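Local coordinates for G protein alpha subunit (Entamoeba histolytica, PDB 4FID) that probably couples cell-surface receptors to intracellular signalling as the guanine nucleotide-binding, GTP-hydrolysing alpha subunit of a heterotrimeric G protein, at residues K4-M9 against I161-I166; S183-A188 against K227-L232. All coordinates share one frame; numbering follows the deposited sequence.

Interaction 1 of 2, residues K4-M9 against I161-I166; sequences KPITVM and IPFHLI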
loop_
_atom_site.group_PDB
_atom_site.type_symbol
_atom_site.label_atom_id
_atom_site.label_comp_id
_atom_site.label_asym_id
_atom_site.label_seq_id
_atom_site.Cartn_x
_atom_site.Cartn_y
_atom_site.Cartn_z
ATOM N N LYS A 4 -28.439 -11.038 4.102
ATOM C CA LYS A 4 -27.085 -11.364 3.654
ATOM C C LYS A 4 -26.215 -10.126 3.378
ATOM O O LYS A 4 -26.674 -9.166 2.768
ATOM C CB LYS A 4 -27.131 -12.291 2.434
ATOM C CG LYS A 4 -27.487 -13.737 2.796
ATOM C CD LYS A 4 -27.511 -14.642 1.569
ATOM C CE LYS A 4 -28.933 -15.062 1.192
ATOM N NZ LYS A 4 -29.526 -16.064 2.135
ATOM N N PRO A 5 -24.947 -10.158 3.834
ATOM C CA PRO A 5 -24.037 -9.002 3.818
ATOM C C PRO A 5 -23.618 -8.596 2.408
ATOM O O PRO A 5 -23.598 -9.430 1.506
ATOM C CB PRO A 5 -22.815 -9.514 4.585
ATOM C CG PRO A 5 -22.825 -10.983 4.325
ATOM C CD PRO A 5 -24.274 -11.377 4.317
ATOM N N ILE A 6 -23.306 -7.316 2.228
ATOM C CA ILE A 6 -22.726 -6.839 0.987
ATOM C C ILE A 6 -21.274 -7.331 0.890
ATOM O O ILE A 6 -20.460 -7.125 1.809
ATOM C CB ILE A 6 -22.758 -5.307 0.897
ATOM C CG1 ILE A 6 -24.193 -4.799 0.974
ATOM C CG2 ILE A 6 -22.081 -4.826 -0.393
ATOM C CD1 ILE A 6 -24.316 -3.314 0.684
ATOM N N THR A 7 -20.959 -7.980 -0.225
ATOM C CA THR A 7 -19.660 -8.581 -0.395
ATOM C C THR A 7 -18.720 -7.739 -1.257
ATOM O O THR A 7 -19.068 -7.285 -2.338
ATOM C CB THR A 7 -19.806 -9.988 -0.954
ATOM O OG1 THR A 7 -20.430 -10.800 0.042
ATOM C CG2 THR A 7 -18.449 -10.580 -1.305
ATOM N N VAL A 8 -17.511 -7.552 -0.760
ATOM C CA VAL A 8 -16.533 -6.722 -1.425
ATOM C C VAL A 8 -15.243 -7.497 -1.516
ATOM O O VAL A 8 -14.783 -8.065 -0.529
ATOM C CB VAL A 8 -16.259 -5.455 -0.620
ATOM C CG1 VAL A 8 -15.161 -4.656 -1.273
ATOM C CG2 VAL A 8 -17.535 -4.633 -0.486
HETATM N N MSE A 9 -14.663 -7.514 -2.707
HETATM C CA MSE A 9 -13.440 -8.260 -2.969
HETATM C C MSE A 9 -12.307 -7.305 -3.320
HETATM O O MSE A 9 -12.448 -6.501 -4.244
HETATM C CB MSE A 9 -13.679 -9.246 -4.110
HETATM C CG MSE A 9 -12.457 -10.034 -4.500
HETATM SE SE MSE A 9 -12.767 -11.436 -5.847
HETATM C CE MSE A 9 -13.591 -12.834 -4.751
ATOM N N ILE A 161 -25.151 -1.590 8.286
ATOM C CA ILE A 161 -25.277 -2.356 7.058
ATOM C C ILE A 161 -24.108 -3.325 7.101
ATOM O O ILE A 161 -22.964 -2.904 7.274
ATOM C CB ILE A 161 -25.122 -1.456 5.813
ATOM C CG1 ILE A 161 -26.247 -0.434 5.723
ATOM C CG2 ILE A 161 -25.086 -2.284 4.535
ATOM C CD1 ILE A 161 -25.993 0.617 4.685
ATOM N N PRO A 162 -24.384 -4.626 6.964
ATOM C CA PRO A 162 -23.340 -5.660 7.037
ATOM C C PRO A 162 -22.484 -5.777 5.753
ATOM O O PRO A 162 -23.029 -5.880 4.651
ATOM C CB PRO A 162 -24.146 -6.940 7.243
ATOM C CG PRO A 162 -25.427 -6.674 6.506
ATOM C CD PRO A 162 -25.711 -5.194 6.681
ATOM N N PHE A 163 -21.159 -5.757 5.909
ATOM C CA PHE A 163 -20.243 -5.994 4.803
ATOM C C PHE A 163 -19.343 -7.209 5.034
ATOM O O PHE A 163 -18.997 -7.544 6.164
ATOM C CB PHE A 163 -19.382 -4.763 4.544
ATOM C CG PHE A 163 -20.082 -3.691 3.782
ATOM C CD1 PHE A 163 -19.759 -3.442 2.466
ATOM C CD2 PHE A 163 -21.078 -2.933 4.380
ATOM C CE1 PHE A 163 -20.414 -2.441 1.757
ATOM C CE2 PHE A 163 -21.735 -1.934 3.677
ATOM C CZ PHE A 163 -21.403 -1.687 2.369
ATOM N N HIS A 164 -18.978 -7.875 3.947
ATOM C CA HIS A 164 -18.032 -8.978 4.020
ATOM C C HIS A 164 -16.897 -8.704 3.039
ATOM O O HIS A 164 -17.128 -8.436 1.851
ATOM C CB HIS A 164 -18.716 -10.308 3.732
ATOM C CG HIS A 164 -17.797 -11.482 3.796
ATOM N ND1 HIS A 164 -17.375 -12.034 4.989
ATOM C CD2 HIS A 164 -17.222 -12.221 2.816
ATOM C CE1 HIS A 164 -16.576 -13.056 4.739
ATOM N NE2 HIS A 164 -16.469 -13.194 3.427
ATOM N N LEU A 165 -15.671 -8.749 3.548
ATOM C CA LEU A 165 -14.516 -8.302 2.791
ATOM C C LEU A 165 -13.678 -9.532 2.466
ATOM O O LEU A 165 -13.324 -10.292 3.372
ATOM C CB LEU A 165 -13.723 -7.275 3.624
ATOM C CG LEU A 165 -12.610 -6.388 3.031
ATOM C CD1 LEU A 165 -11.368 -7.191 2.732
ATOM C CD2 LEU A 165 -13.060 -5.667 1.771
ATOM N N ILE A 166 -13.395 -9.744 1.177
ATOM C CA ILE A 166 -12.527 -10.833 0.743
ATOM C C ILE A 166 -11.257 -10.256 0.172
ATOM O O ILE A 166 -11.286 -9.626 -0.884
ATOM C CB ILE A 166 -13.183 -11.682 -0.349
ATOM C CG1 ILE A 166 -14.541 -12.210 0.140
ATOM C CG2 ILE A 166 -12.205 -12.824 -0.820
ATOM C CD1 ILE A 166 -15.423 -12.738 -0.957
#
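The parallel strand pair 6-12 and 162-167 of the Ras-like domain brings Ile-6, Thr-7, Val-8 and Met-9 level with Phe-163, His-164, Leu-165 and Ile-166. The axes of 6-9 and 162-166 approach to 4.6 Å, their directions turned 24° from each other by the usual sheet twist. Four backbone hydrogen bonds join them: Ile-6 N to Pro-162 O, His-164 N to Ile-6 O, Val-8 N to His-164 O, and Ile-166 N to Val-8 O. On one face of the sheet the Phe-163 ring lies beside Ile-6, its CG set next to the backbone N (chi1 -79°). Ile-6 CB sits over the ring, offset toward the rim and 4.0 Å from the centroid, a CH-pi contact. Ile-6 CD1 reaches Phe-163 CZ at 3.7 Å. Val-8 CG2 comes in at the ring edge, 3.9 Å from Phe-163 CD1, while Val-8 CG1 meets Leu-165 CD2. Helix 312-332 packs on Ile-6 and Phe-163. On the opposite face Thr-7 CG2 touches Ile-166 CD1 at 3.7 Å. His-164 lies alongside Thr-7, hydrogen-bonded through ND1 to Asp-155 OD1 and through NE2 to Glu-153 OE2. Parallel pairing of the strand that leads into the P-loop with its neighbour is characteristic of the Ras-like G domain.

Interaction 2 of 2, residues S183-A188 against K227-L232; sequences SDVDCA and KGAVKL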
loop_
_atom_site.group_PDB
_atom_site.type_symbol
_atom_site.label_atom_id
_atom_site.label_comp_id
_atom_site.label_asym_id
_atom_site.label_seq_id
_atom_site.Cartn_x
_atom_site.Cartn_y
_atom_site.Cartn_z
ATOM N N SER A 183 -18.712 -16.775 -5.108
ATOM C CA SER A 183 -19.918 -16.510 -5.885
ATOM C C SER A 183 -20.673 -15.299 -5.338
ATOM O O SER A 183 -20.649 -15.030 -4.128
ATOM C CB SER A 183 -20.844 -17.736 -5.899
ATOM O OG SER A 183 -20.392 -18.728 -6.809
ATOM N N ASP A 184 -21.331 -14.570 -6.238
ATOM C CA ASP A 184 -22.205 -13.474 -5.840
ATOM C C ASP A 184 -21.430 -12.348 -5.155
ATOM O O ASP A 184 -21.787 -11.913 -4.051
ATOM C CB ASP A 184 -23.321 -13.986 -4.915
ATOM C CG ASP A 184 -24.249 -14.987 -5.602
ATOM O OD1 ASP A 184 -24.464 -14.867 -6.830
ATOM O OD2 ASP A 184 -24.773 -15.888 -4.906
ATOM N N VAL A 185 -20.368 -11.882 -5.806
ATOM C CA VAL A 185 -19.619 -10.730 -5.308
ATOM C C VAL A 185 -20.283 -9.444 -5.796
ATOM O O VAL A 185 -20.491 -9.265 -6.991
ATOM C CB VAL A 185 -18.142 -10.788 -5.742
ATOM C CG1 VAL A 185 -17.427 -9.501 -5.399
ATOM C CG2 VAL A 185 -17.453 -11.967 -5.073
ATOM N N ASP A 186 -20.624 -8.553 -4.875
ATOM C CA ASP A 186 -21.373 -7.354 -5.251
ATOM C C ASP A 186 -20.468 -6.282 -5.838
ATOM O O ASP A 186 -20.870 -5.536 -6.741
ATOM C CB ASP A 186 -22.177 -6.816 -4.063
ATOM C CG ASP A 186 -23.146 -7.853 -3.518
ATOM O OD1 ASP A 186 -23.874 -8.458 -4.337
ATOM O OD2 ASP A 186 -23.155 -8.090 -2.290
ATOM N N CYS A 187 -19.237 -6.240 -5.336
ATOM C CA CYS A 187 -18.292 -5.211 -5.716
ATOM C C CYS A 187 -16.853 -5.724 -5.722
ATOM O O CYS A 187 -16.408 -6.407 -4.802
ATOM C CB CYS A 187 -18.416 -4.025 -4.761
ATOM S SG CYS A 187 -17.172 -2.761 -5.004
ATOM N N ALA A 188 -16.132 -5.390 -6.778
ATOM C CA ALA A 188 -14.731 -5.730 -6.874
ATOM C C ALA A 188 -13.924 -4.434 -6.815
ATOM O O ALA A 188 -14.127 -3.551 -7.616
ATOM C CB ALA A 188 -14.471 -6.475 -8.172
ATOM N N LYS A 227 -18.811 -10.562 -13.588
ATOM C CA LYS A 227 -19.952 -9.848 -14.160
ATOM C C LYS A 227 -20.968 -9.629 -13.040
ATOM O O LYS A 227 -21.145 -10.478 -12.150
ATOM C CB LYS A 227 -20.606 -10.620 -15.312
ATOM C CG LYS A 227 -19.722 -10.819 -16.528
ATOM C CD LYS A 227 -19.074 -9.514 -16.978
ATOM C CE LYS A 227 -18.267 -9.720 -18.253
ATOM N NZ LYS A 227 -17.789 -8.437 -18.826
ATOM N N GLY A 228 -21.628 -8.485 -13.078
ATOM C CA GLY A 228 -22.596 -8.167 -12.060
ATOM C C GLY A 228 -21.981 -7.337 -10.965
ATOM O O GLY A 228 -22.685 -6.554 -10.321
ATOM N N ALA A 229 -20.673 -7.498 -10.760
ATOM C CA ALA A 229 -19.973 -6.731 -9.724
ATOM C C ALA A 229 -19.590 -5.328 -10.173
ATOM O O ALA A 229 -19.061 -5.140 -11.268
ATOM C CB ALA A 229 -18.756 -7.485 -9.190
ATOM N N VAL A 230 -19.880 -4.349 -9.318
ATOM C CA VAL A 230 -19.416 -2.974 -9.508
ATOM C C VAL A 230 -17.898 -2.950 -9.495
ATOM O O VAL A 230 -17.265 -3.603 -8.669
ATOM C CB VAL A 230 -19.920 -2.027 -8.386
ATOM C CG1 VAL A 230 -19.766 -0.580 -8.806
ATOM C CG2 VAL A 230 -21.357 -2.301 -8.082
ATOM N N LYS A 231 -17.309 -2.180 -10.398
ATOM C CA LYS A 231 -15.861 -2.099 -10.480
ATOM C C LYS A 231 -15.360 -0.736 -10.007
ATOM O O LYS A 231 -15.689 0.306 -10.595
ATOM C CB LYS A 231 -15.414 -2.354 -11.917
ATOM C CG LYS A 231 -16.108 -3.531 -12.604
ATOM C CD LYS A 231 -15.784 -4.856 -11.926
ATOM C CE LYS A 231 -16.061 -5.999 -12.873
ATOM N NZ LYS A 231 -17.407 -5.899 -13.487
ATOM N N LEU A 232 -14.554 -0.754 -8.955
ATOM C CA LEU A 232 -13.956 0.451 -8.400
ATOM C C LEU A 232 -12.456 0.339 -8.515
ATOM O O LEU A 232 -11.908 -0.760 -8.429
ATOM C CB LEU A 232 -14.307 0.584 -6.910
ATOM C CG LEU A 232 -15.612 1.291 -6.538
ATOM C CD1 LEU A 232 -16.790 0.661 -7.285
ATOM C CD2 LEU A 232 -15.846 1.302 -5.014
#
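Cys-187 SG and Leu-232 CD1 meet at 4.1 Å in the apolar centre of this parallel strand pair, part of the central sheet of the Ras-like domain. SG is anti to its own backbone N (chi1 173°) and also lies 3.8 Å from Val-230 O. Cys-187 and Val-230 are register partners with their side chains on the same face of the sheet. That face is covered by helix 312-332, where Ile-326 touches Cys-187, Asn-329 touches Val-230 and Ala-322 touches Leu-232. On the other face Ala-188 CB faces the aliphatic part of Lys-231, 4.3 Å from its CD. Just before the strands begin, Ala-229 points its methyl across at the other segment, CB lying 3.3 Å from Val-185 O and more loosely against the Val-185 side chain.

Three backbone hydrogen bonds run between these apolar layers. Val-230 N gives its hydrogen to Asp-186 O at 3.0 Å, and Val-230 CG2 leans on the same oxygen. Ala-188 N donates to Val-230 O at 2.8 Å. Leu-232 N reaches Ala-188 O at 3.1 Å in an almost straight bond (174° at the hydrogen). The Asp-186 side chain leaves its backbone away from 227-232, and its OD2 accepts the amide of Thr-7 on strand 6-12.

At the polar edge, Lys-231 folds back over its own segment, chi2 of -64° bending CD out of an extended course. Glu-300 is only a long, weak ion-pair partner of its ammonium. Lys-231 NZ donates one hydrogen bond to Leu-226 O and a second, of 2.9 Å, to Ala-229 O, in the plane of the Ala-229 carbonyl.

Interactions 1 and 2 lie in series along the chain, but their centres are only about 11 Å apart in the same sheet of the Ras-like domain. Across that sheet the strands run 162-167, 6-12, 187-193, 230-236, all parallel, so the two contacts are neighbouring pairings joined where 6-12 lies beside 187-193. There Met-9 N is 2.9 Å from Cys-187 O, a probable hydrogen bond, and Met-9 CB packs on Val-185 CG1. Helix 312-332 spans both contacts on one face. Strand 6-12, flanked by 162-167 and 187-193, leads on to the phosphate-binding loop, so both contacts belong to the sheet that carries the GDP site.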